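Local coordinates for Lin0012 protein (PDB 3K17), which probably acts as an ATP-dependent phosphomevalonate kinase of the GHMP family, phosphorylating phosphomevalonate in the mevalonate route to isopentenyl diphosphate, at residues 211-223 with 336-349. Sequence-based numbering, arbitrary orientation.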
ATOM      1  N   PRO A 211     -52.497   0.030 -18.667  1.00 25.26           N
ATOM      2  CA  PRO A 211     -53.463  -1.011 -19.026  1.00 25.38           C
ATOM      3  C   PRO A 211     -54.662  -0.969 -18.083  1.00 25.99           C
ATOM      4  O   PRO A 211     -54.549  -0.522 -16.931  1.00 23.77           O
ATOM      5  CB  PRO A 211     -52.660  -2.300 -18.867  1.00 23.79           C
ATOM      6  CG  PRO A 211     -51.259  -1.861 -19.143  1.00 24.36           C
ATOM      7  CD  PRO A 211     -51.180  -0.560 -18.387  1.00 23.98           C
ATOM      8  N   VAL A 212     -55.808  -1.434 -18.573  1.00 24.86           N
ATOM      9  CA  VAL A 212     -57.021  -1.452 -17.765  1.00 23.72           C
ATOM     10  C   VAL A 212     -56.956  -2.533 -16.686  1.00 22.30           C
ATOM     11  O   VAL A 212     -57.407  -2.311 -15.565  1.00 25.50           O
ATOM     12  CB  VAL A 212     -58.294  -1.670 -18.643  1.00 24.59           C
ATOM     13  CG1 VAL A 212     -59.537  -1.795 -17.750  1.00 21.98           C
ATOM     14  CG2 VAL A 212     -58.478  -0.490 -19.601  1.00 19.86           C
ATOM     15  N   PRO A 213     -56.403  -3.716 -17.010  1.00 21.79           N
ATOM     16  CA  PRO A 213     -56.313  -4.787 -16.008  1.00 23.25           C
ATOM     17  C   PRO A 213     -55.597  -4.288 -14.752  1.00 23.16           C
ATOM     18  O   PRO A 213     -54.578  -3.607 -14.850  1.00 24.36           O
ATOM     19  CB  PRO A 213     -55.507  -5.868 -16.728  1.00 22.71           C
ATOM     20  CG  PRO A 213     -55.873  -5.659 -18.168  1.00 23.33           C
ATOM     21  CD  PRO A 213     -55.836  -4.158 -18.297  1.00 21.64           C
ATOM     22  N   THR A 214     -56.131  -4.614 -13.582  1.00 23.30           N
ATOM     23  CA  THR A 214     -55.524  -4.182 -12.319  1.00 22.52           C
ATOM     24  C   THR A 214     -54.084  -4.689 -12.195  1.00 21.40           C
ATOM     25  O   THR A 214     -53.807  -5.865 -12.418  1.00 23.30           O
ATOM     26  CB  THR A 214     -56.324  -4.702 -11.094  1.00 22.18           C
ATOM     27  OG1 THR A 214     -57.664  -4.204 -11.146  1.00 21.46           O
ATOM     28  CG2 THR A 214     -55.678  -4.219  -9.783  1.00 20.45           C
ATOM     29  N   PHE A 215     -53.176  -3.794 -11.823  1.00 22.65           N
ATOM     30  CA  PHE A 215     -51.764  -4.142 -11.648  1.00 21.40           C
ATOM     31  C   PHE A 215     -51.476  -4.368 -10.159  1.00 22.44           C
ATOM     32  O   PHE A 215     -51.736  -3.493  -9.330  1.00 23.30           O
ATOM     33  CB  PHE A 215     -50.886  -3.005 -12.168  1.00 18.47           C
ATOM     34  CG  PHE A 215     -49.421  -3.341 -12.246  1.00 19.26           C
ATOM     35  CD1 PHE A 215     -48.960  -4.305 -13.138  1.00 15.08           C
ATOM     36  CD2 PHE A 215     -48.494  -2.646 -11.472  1.00 18.94           C
ATOM     37  CE1 PHE A 215     -47.598  -4.563 -13.265  1.00 17.67           C
ATOM     38  CE2 PHE A 215     -47.127  -2.899 -11.591  1.00 15.82           C
ATOM     39  CZ  PHE A 215     -46.678  -3.855 -12.488  1.00 16.33           C
ATOM     40  N   SER A 216     -50.936  -5.534  -9.821  1.00 21.06           N
ATOM     41  CA  SER A 216     -50.625  -5.845  -8.431  1.00 21.25           C
ATOM     42  C   SER A 216     -49.121  -6.000  -8.201  1.00 19.91           C
ATOM     43  O   SER A 216     -48.419  -6.591  -9.022  1.00 20.83           O
ATOM     44  CB  SER A 216     -51.348  -7.129  -8.009  1.00 20.93           C
ATOM     45  OG  SER A 216     -52.753  -6.941  -7.997  1.00 22.36           O
ATOM     46  N   VAL A 217     -48.636  -5.458  -7.086  1.00 18.88           N
ATOM     47  CA  VAL A 217     -47.216  -5.533  -6.742  1.00 18.01           C
ATOM     48  C   VAL A 217     -47.023  -6.316  -5.442  1.00 17.72           C
ATOM     49  O   VAL A 217     -47.659  -6.021  -4.433  1.00 16.42           O
ATOM     50  CB  VAL A 217     -46.603  -4.117  -6.569  1.00 18.70           C
ATOM     51  CG1 VAL A 217     -45.105  -4.218  -6.256  1.00 17.23           C
ATOM     52  CG2 VAL A 217     -46.825  -3.297  -7.840  1.00 16.31           C
ATOM     53  N   GLY A 218     -46.157  -7.323  -5.478  1.00 18.65           N
ATOM     54  CA  GLY A 218     -45.904  -8.123  -4.288  1.00 18.19           C
ATOM     55  C   GLY A 218     -44.420  -8.287  -3.984  1.00 17.67           C
ATOM     56  O   GLY A 218     -43.670  -8.789  -4.812  1.00 18.36           O
ATOM     57  N   TRP A 219     -43.998  -7.861  -2.797  1.00 17.22           N
ATOM     58  CA  TRP A 219     -42.597  -7.965  -2.382  1.00 16.59           C
ATOM     59  C   TRP A 219     -42.335  -9.328  -1.743  1.00 16.33           C
ATOM     60  O   TRP A 219     -42.999  -9.706  -0.779  1.00 17.80           O
ATOM     61  CB  TRP A 219     -42.264  -6.852  -1.385  1.00 14.38           C
ATOM     62  CG  TRP A 219     -40.827  -6.837  -0.953  1.00 13.60           C
ATOM     63  CD1 TRP A 219     -39.727  -6.801  -1.762  1.00 11.19           C
ATOM     64  CD2 TRP A 219     -40.339  -6.767   0.394  1.00 14.61           C
ATOM     65  NE1 TRP A 219     -38.586  -6.705  -1.003  1.00 15.30           N
ATOM     66  CE2 TRP A 219     -38.931  -6.678   0.327  1.00 13.82           C
ATOM     67  CE3 TRP A 219     -40.956  -6.758   1.659  1.00 16.90           C
ATOM     68  CZ2 TRP A 219     -38.122  -6.586   1.471  1.00 14.22           C
ATOM     69  CZ3 TRP A 219     -40.149  -6.663   2.805  1.00 14.78           C
ATOM     70  CH2 TRP A 219     -38.746  -6.574   2.697  1.00 13.29           C
ATOM     71  N   THR A 220     -41.366 -10.060  -2.275  1.00 18.30           N
ATOM     72  CA  THR A 220     -41.053 -11.386  -1.764  1.00 20.00           C
ATOM     73  C   THR A 220     -40.272 -11.352  -0.460  1.00 21.24           C
ATOM     74  O   THR A 220     -40.022 -12.400   0.135  1.00 21.81           O
ATOM     75  CB  THR A 220     -40.241 -12.201  -2.781  1.00 20.37           C
ATOM     76  OG1 THR A 220     -38.963 -11.585  -2.963  1.00 21.71           O
ATOM     77  CG2 THR A 220     -40.968 -12.274  -4.113  1.00 20.98           C
ATOM     78  N   GLY A 221     -39.872 -10.157  -0.034  1.00 20.61           N
ATOM     79  CA  GLY A 221     -39.135 -10.015   1.215  1.00 22.37           C
ATOM     80  C   GLY A 221     -37.736 -10.588   1.155  1.00 24.60           C
ATOM     81  O   GLY A 221     -37.122 -10.892   2.182  1.00 25.71           O
ATOM     82  N   THR A 222     -37.229 -10.733  -0.059  1.00 24.79           N
ATOM     83  CA  THR A 222     -35.902 -11.282  -0.268  1.00 27.67           C
ATOM     84  C   THR A 222     -35.051 -10.278  -1.028  1.00 30.02           C
ATOM     85  O   THR A 222     -35.272 -10.029  -2.213  1.00 27.21           O
ATOM     86  CB  THR A 222     -35.978 -12.588  -1.077  1.00 28.97           C
ATOM     87  OG1 THR A 222     -36.911 -13.480  -0.452  1.00 30.61           O
ATOM     88  CG2 THR A 222     -34.609 -13.250  -1.157  1.00 31.03           C
ATOM     89  N   PRO A 223     -34.099  -9.640  -0.338  1.00 33.33           N
ATOM     90  CA  PRO A 223     -33.266  -8.677  -1.057  1.00 36.71           C
ATOM     91  C   PRO A 223     -32.411  -9.404  -2.088  1.00 37.88           C
ATOM     92  O   PRO A 223     -32.087 -10.578  -1.923  1.00 38.68           O
ATOM     93  CB  PRO A 223     -32.449  -8.038   0.059  1.00 36.74           C
ATOM     94  CG  PRO A 223     -33.459  -7.994   1.184  1.00 36.74           C
ATOM     95  CD  PRO A 223     -34.045  -9.394   1.115  1.00 35.23           C
ATOM     96  N   VAL A 336     -54.120 -11.120  -4.145  1.00 24.02           N
ATOM     97  CA  VAL A 336     -53.357 -10.524  -3.056  1.00 24.47           C
ATOM     98  C   VAL A 336     -53.500 -11.332  -1.760  1.00 26.89           C
ATOM     99  O   VAL A 336     -52.527 -11.525  -1.034  1.00 25.30           O
ATOM    100  CB  VAL A 336     -53.804  -9.064  -2.807  1.00 25.54           C
ATOM    101  CG1 VAL A 336     -53.214  -8.538  -1.497  1.00 26.35           C
ATOM    102  CG2 VAL A 336     -53.346  -8.185  -3.967  1.00 26.14           C
ATOM    103  N   ASN A 337     -54.711 -11.802  -1.471  1.00 28.27           N
ATOM    104  CA  ASN A 337     -54.943 -12.591  -0.264  1.00 30.17           C
ATOM    105  C   ASN A 337     -54.107 -13.870  -0.306  1.00 30.11           C
ATOM    106  O   ASN A 337     -53.540 -14.283   0.706  1.00 30.08           O
ATOM    107  CB  ASN A 337     -56.433 -12.929  -0.120  1.00 32.00           C
ATOM    108  CG  ASN A 337     -56.718 -13.819   1.085  1.00 37.13           C
ATOM    109  OD1 ASN A 337     -56.686 -15.045   0.986  1.00 39.03           O
ATOM    110  ND2 ASN A 337     -56.984 -13.200   2.234  1.00 36.50           N
ATOM    111  N   GLU A 338     -54.030 -14.494  -1.479  1.00 29.12           N
ATOM    112  CA  GLU A 338     -53.237 -15.707  -1.640  1.00 29.52           C
ATOM    113  C   GLU A 338     -51.753 -15.399  -1.437  1.00 27.06           C
ATOM    114  O   GLU A 338     -51.033 -16.168  -0.792  1.00 25.26           O
ATOM    115  CB  GLU A 338     -53.456 -16.305  -3.027  1.00 33.48           C
ATOM    116  CG  GLU A 338     -54.825 -16.936  -3.200  1.00 40.08           C
ATOM    117  CD  GLU A 338     -55.122 -17.955  -2.111  1.00 44.68           C
ATOM    118  OE1 GLU A 338     -54.306 -18.883  -1.924  1.00 47.42           O
ATOM    119  OE2 GLU A 338     -56.168 -17.824  -1.440  1.00 46.59           O
ATOM    120  N   TRP A 339     -51.301 -14.272  -1.985  1.00 22.57           N
ATOM    121  CA  TRP A 339     -49.904 -13.869  -1.838  1.00 21.82           C
ATOM    122  C   TRP A 339     -49.552 -13.684  -0.361  1.00 20.74           C
ATOM    123  O   TRP A 339     -48.536 -14.184   0.110  1.00 20.67           O
ATOM    124  CB  TRP A 339     -49.627 -12.536  -2.549  1.00 18.98           C
ATOM    125  CG  TRP A 339     -49.545 -12.579  -4.050  1.00 19.72           C
ATOM    126  CD1 TRP A 339     -49.581 -13.683  -4.854  1.00 18.64           C
ATOM    127  CD2 TRP A 339     -49.358 -11.453  -4.924  1.00 21.82           C
ATOM    128  NE1 TRP A 339     -49.424 -13.316  -6.173  1.00 19.56           N
ATOM    129  CE2 TRP A 339     -49.286 -11.954  -6.243  1.00 20.10           C
ATOM    130  CE3 TRP A 339     -49.244 -10.072  -4.717  1.00 19.95           C
ATOM    131  CZ2 TRP A 339     -49.101 -11.122  -7.349  1.00 18.99           C
ATOM    132  CZ3 TRP A 339     -49.062  -9.243  -5.819  1.00 20.12           C
ATOM    133  CH2 TRP A 339     -48.993  -9.774  -7.119  1.00 19.56           C
ATOM    134  N   GLU A 340     -50.400 -12.956   0.359  1.00 20.26           N
ATOM    135  CA  GLU A 340     -50.151 -12.654   1.762  1.00 22.93           C
ATOM    136  C   GLU A 340     -50.051 -13.864   2.678  1.00 24.50           C
ATOM    137  O   GLU A 340     -49.305 -13.838   3.657  1.00 24.17           O
ATOM    138  CB  GLU A 340     -51.206 -11.686   2.293  1.00 21.78           C
ATOM    139  CG  GLU A 340     -51.220 -10.358   1.571  1.00 27.24           C
ATOM    140  CD  GLU A 340     -52.221  -9.389   2.161  1.00 28.77           C
ATOM    141  OE1 GLU A 340     -53.373  -9.797   2.414  1.00 32.65           O
ATOM    142  OE2 GLU A 340     -51.858  -8.215   2.363  1.00 32.08           O
ATOM    143  N   LYS A 341     -50.797 -14.921   2.373  1.00 25.59           N
ATOM    144  CA  LYS A 341     -50.731 -16.120   3.195  1.00 26.83           C
ATOM    145  C   LYS A 341     -49.391 -16.802   2.952  1.00 26.32           C
ATOM    146  O   LYS A 341     -48.964 -17.662   3.727  1.00 26.32           O
ATOM    147  CB  LYS A 341     -51.872 -17.078   2.847  1.00 29.95           C
ATOM    148  CG  LYS A 341     -53.254 -16.550   3.183  1.00 30.89           C
ATOM    149  CD  LYS A 341     -54.335 -17.577   2.841  1.00 36.33           C
ATOM    150  CE  LYS A 341     -54.302 -17.952   1.359  1.00 38.69           C
ATOM    151  NZ  LYS A 341     -55.401 -18.893   0.971  1.00 40.29           N
ATOM    152  N   LEU A 342     -48.726 -16.412   1.871  1.00 24.62           N
ATOM    153  CA  LEU A 342     -47.434 -16.991   1.534  1.00 25.15           C
ATOM    154  C   LEU A 342     -46.283 -16.168   2.114  1.00 24.19           C
ATOM    155  O   LEU A 342     -45.117 -16.536   1.973  1.00 25.63           O
ATOM    156  CB  LEU A 342     -47.293 -17.097   0.012  1.00 25.47           C
ATOM    157  CG  LEU A 342     -48.318 -18.011  -0.673  1.00 27.69           C
ATOM    158  CD1 LEU A 342     -48.187 -17.910  -2.198  1.00 27.94           C
ATOM    159  CD2 LEU A 342     -48.102 -19.452  -0.213  1.00 28.21           C
ATOM    160  N   GLY A 343     -46.610 -15.055   2.769  1.00 22.77           N
ATOM    161  CA  GLY A 343     -45.575 -14.215   3.350  1.00 20.77           C
ATOM    162  C   GLY A 343     -45.149 -13.043   2.473  1.00 20.87           C
ATOM    163  O   GLY A 343     -44.271 -12.257   2.849  1.00 17.69           O
ATOM    164  N   ILE A 344     -45.767 -12.932   1.300  1.00 20.63           N
ATOM    165  CA  ILE A 344     -45.475 -11.852   0.360  1.00 18.67           C
ATOM    166  C   ILE A 344     -46.153 -10.573   0.847  1.00 18.98           C
ATOM    167  O   ILE A 344     -47.302 -10.607   1.279  1.00 19.90           O
ATOM    168  CB  ILE A 344     -46.006 -12.215  -1.058  1.00 20.81           C
ATOM    169  CG1 ILE A 344     -45.176 -13.364  -1.640  1.00 16.30           C
ATOM    170  CG2 ILE A 344     -45.984 -10.986  -1.971  1.00 17.08           C
ATOM    171  CD1 ILE A 344     -45.894 -14.140  -2.745  1.00 19.40           C
ATOM    172  N   LYS A 345     -45.440  -9.450   0.809  1.00 19.42           N
ATOM    173  CA  LYS A 345     -46.032  -8.191   1.242  1.00 20.90           C
ATOM    174  C   LYS A 345     -46.621  -7.442   0.056  1.00 20.68           C
ATOM    175  O   LYS A 345     -45.921  -7.133  -0.907  1.00 19.48           O
ATOM    176  CB  LYS A 345     -45.007  -7.281   1.937  1.00 22.77           C
ATOM    177  CG  LYS A 345     -45.610  -5.953   2.372  1.00 23.40           C
ATOM    178  CD  LYS A 345     -44.630  -5.048   3.121  1.00 30.42           C
ATOM    179  CE  LYS A 345     -44.266  -5.623   4.482  1.00 32.39           C
ATOM    180  NZ  LYS A 345     -45.500  -6.037   5.223  1.00 37.08           N
ATOM    181  N   HIS A 346     -47.915  -7.157   0.138  1.00 20.05           N
ATOM    182  CA  HIS A 346     -48.606  -6.428  -0.915  1.00 21.69           C
ATOM    183  C   HIS A 346     -48.181  -4.963  -0.858  1.00 20.82           C
ATOM    184  O   HIS A 346     -48.114  -4.380   0.219  1.00 20.26           O
ATOM    185  CB  HIS A 346     -50.125  -6.538  -0.697  1.00 22.93           C
ATOM    186  CG  HIS A 346     -50.949  -5.730  -1.653  1.00 23.94           C
ATOM    187  ND1 HIS A 346     -50.746  -5.749  -3.017  1.00 24.80           N
ATOM    188  CD2 HIS A 346     -52.030  -4.941  -1.446  1.00 24.34           C
ATOM    189  CE1 HIS A 346     -51.670  -5.012  -3.607  1.00 23.51           C
ATOM    190  NE2 HIS A 346     -52.462  -4.511  -2.677  1.00 24.61           N
ATOM    191  N   LEU A 347     -47.868  -4.375  -2.009  1.00 19.13           N
ATOM    192  CA  LEU A 347     -47.507  -2.962  -2.042  1.00 19.41           C
ATOM    193  C   LEU A 347     -48.565  -2.225  -2.878  1.00 20.27           C
ATOM    194  O   LEU A 347     -48.472  -2.173  -4.112  1.00 19.00           O
ATOM    195  CB  LEU A 347     -46.107  -2.765  -2.657  1.00 20.14           C
ATOM    196  CG  LEU A 347     -44.922  -3.455  -1.958  1.00 22.96           C
ATOM    197  CD1 LEU A 347     -43.603  -3.036  -2.618  1.00 21.27           C
ATOM    198  CD2 LEU A 347     -44.899  -3.077  -0.486  1.00 22.34           C
ATOM    199  N   PRO A 348     -49.609  -1.682  -2.217  1.00 19.61           N
ATOM    200  CA  PRO A 348     -50.680  -0.948  -2.908  1.00 20.21           C
ATOM    201  C   PRO A 348     -50.083  -0.070  -4.009  1.00 21.63           C
ATOM    202  O   PRO A 348     -49.184   0.732  -3.763  1.00 20.36           O
ATOM    203  CB  PRO A 348     -51.319  -0.150  -1.779  1.00 21.19           C
ATOM    204  CG  PRO A 348     -51.250  -1.155  -0.624  1.00 17.95           C
ATOM    205  CD  PRO A 348     -49.849  -1.730  -0.759  1.00 19.32           C
ATOM    206  N   PHE A 349     -50.602  -0.220  -5.221  1.00 21.54           N
ATOM    207  CA  PHE A 349     -50.062   0.488  -6.369  1.00 20.26           C
ATOM    208  C   PHE A 349     -50.973   1.406  -7.175  1.00 21.31           C
ATOM    209  O   PHE A 349     -52.165   1.174  -7.314  1.00 21.24           O
ATOM    210  CB  PHE A 349     -49.470  -0.552  -7.337  1.00 18.77           C
ATOM    211  CG  PHE A 349     -49.107   0.000  -8.705  1.00 20.48           C
ATOM    212  CD1 PHE A 349     -47.799   0.389  -8.990  1.00 19.02           C
ATOM    213  CD2 PHE A 349     -50.075   0.135  -9.699  1.00 20.82           C
ATOM    214  CE1 PHE A 349     -47.462   0.905 -10.242  1.00 19.15           C
ATOM    215  CE2 PHE A 349     -49.747   0.653 -10.962  1.00 19.69           C
ATOM    216  CZ  PHE A 349     -48.440   1.037 -11.231  1.00 20.36           C
TER
HETATM  217  O   HOH W   1     -50.218  -3.577  -5.818  1.00 21.78           O
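Trp219 and Lys345 form an antiparallel hydrogen-bonded pair: Trp219 N gives to Lys345 O at 2.8 Å, and Lys345 N returns a bond to Trp219 O at 2.9 Å. Two residues along, past the non-hydrogen-bonded pair Gly218/His346, Leu347 N meets Val217 O almost straight (2.9 Å, 172° at the hydrogen), while His346 ND1 adds a weak second bond to that oxygen. Between Val217 N and Leu347 O a water replaces the direct bond.

Apolar contacts follow on the face bearing Val217 and Trp219. Val217 splits its methyls: CG1, anti to the backbone N (chi1 -178°), packs on Leu347 CB, and CG2, beside that N, lies 3.8 Å from Phe349 CB. Phe215 and Phe349 make a T-shaped pair, planes at 67°, with Phe215 CD2 over the centre of the Phe349 ring.

On the other face, Trp339 CZ3 (3.5 Å from Gly218 N) and Ile344 CG2 (3.7 Å from Gly218 CA) close over the glycine; Trp339 CH2 touches Ser216 CB. Trp339 NE1 is bonded to Leu300 O.

Helix segment 336-341 runs parallel to strand 214-219, and a Schellman motif at Gly343 turns the chain back into 345-346, an outermost strand of the four-stranded antiparallel sheet; strand 321-326 flanks 214-219 on its other side.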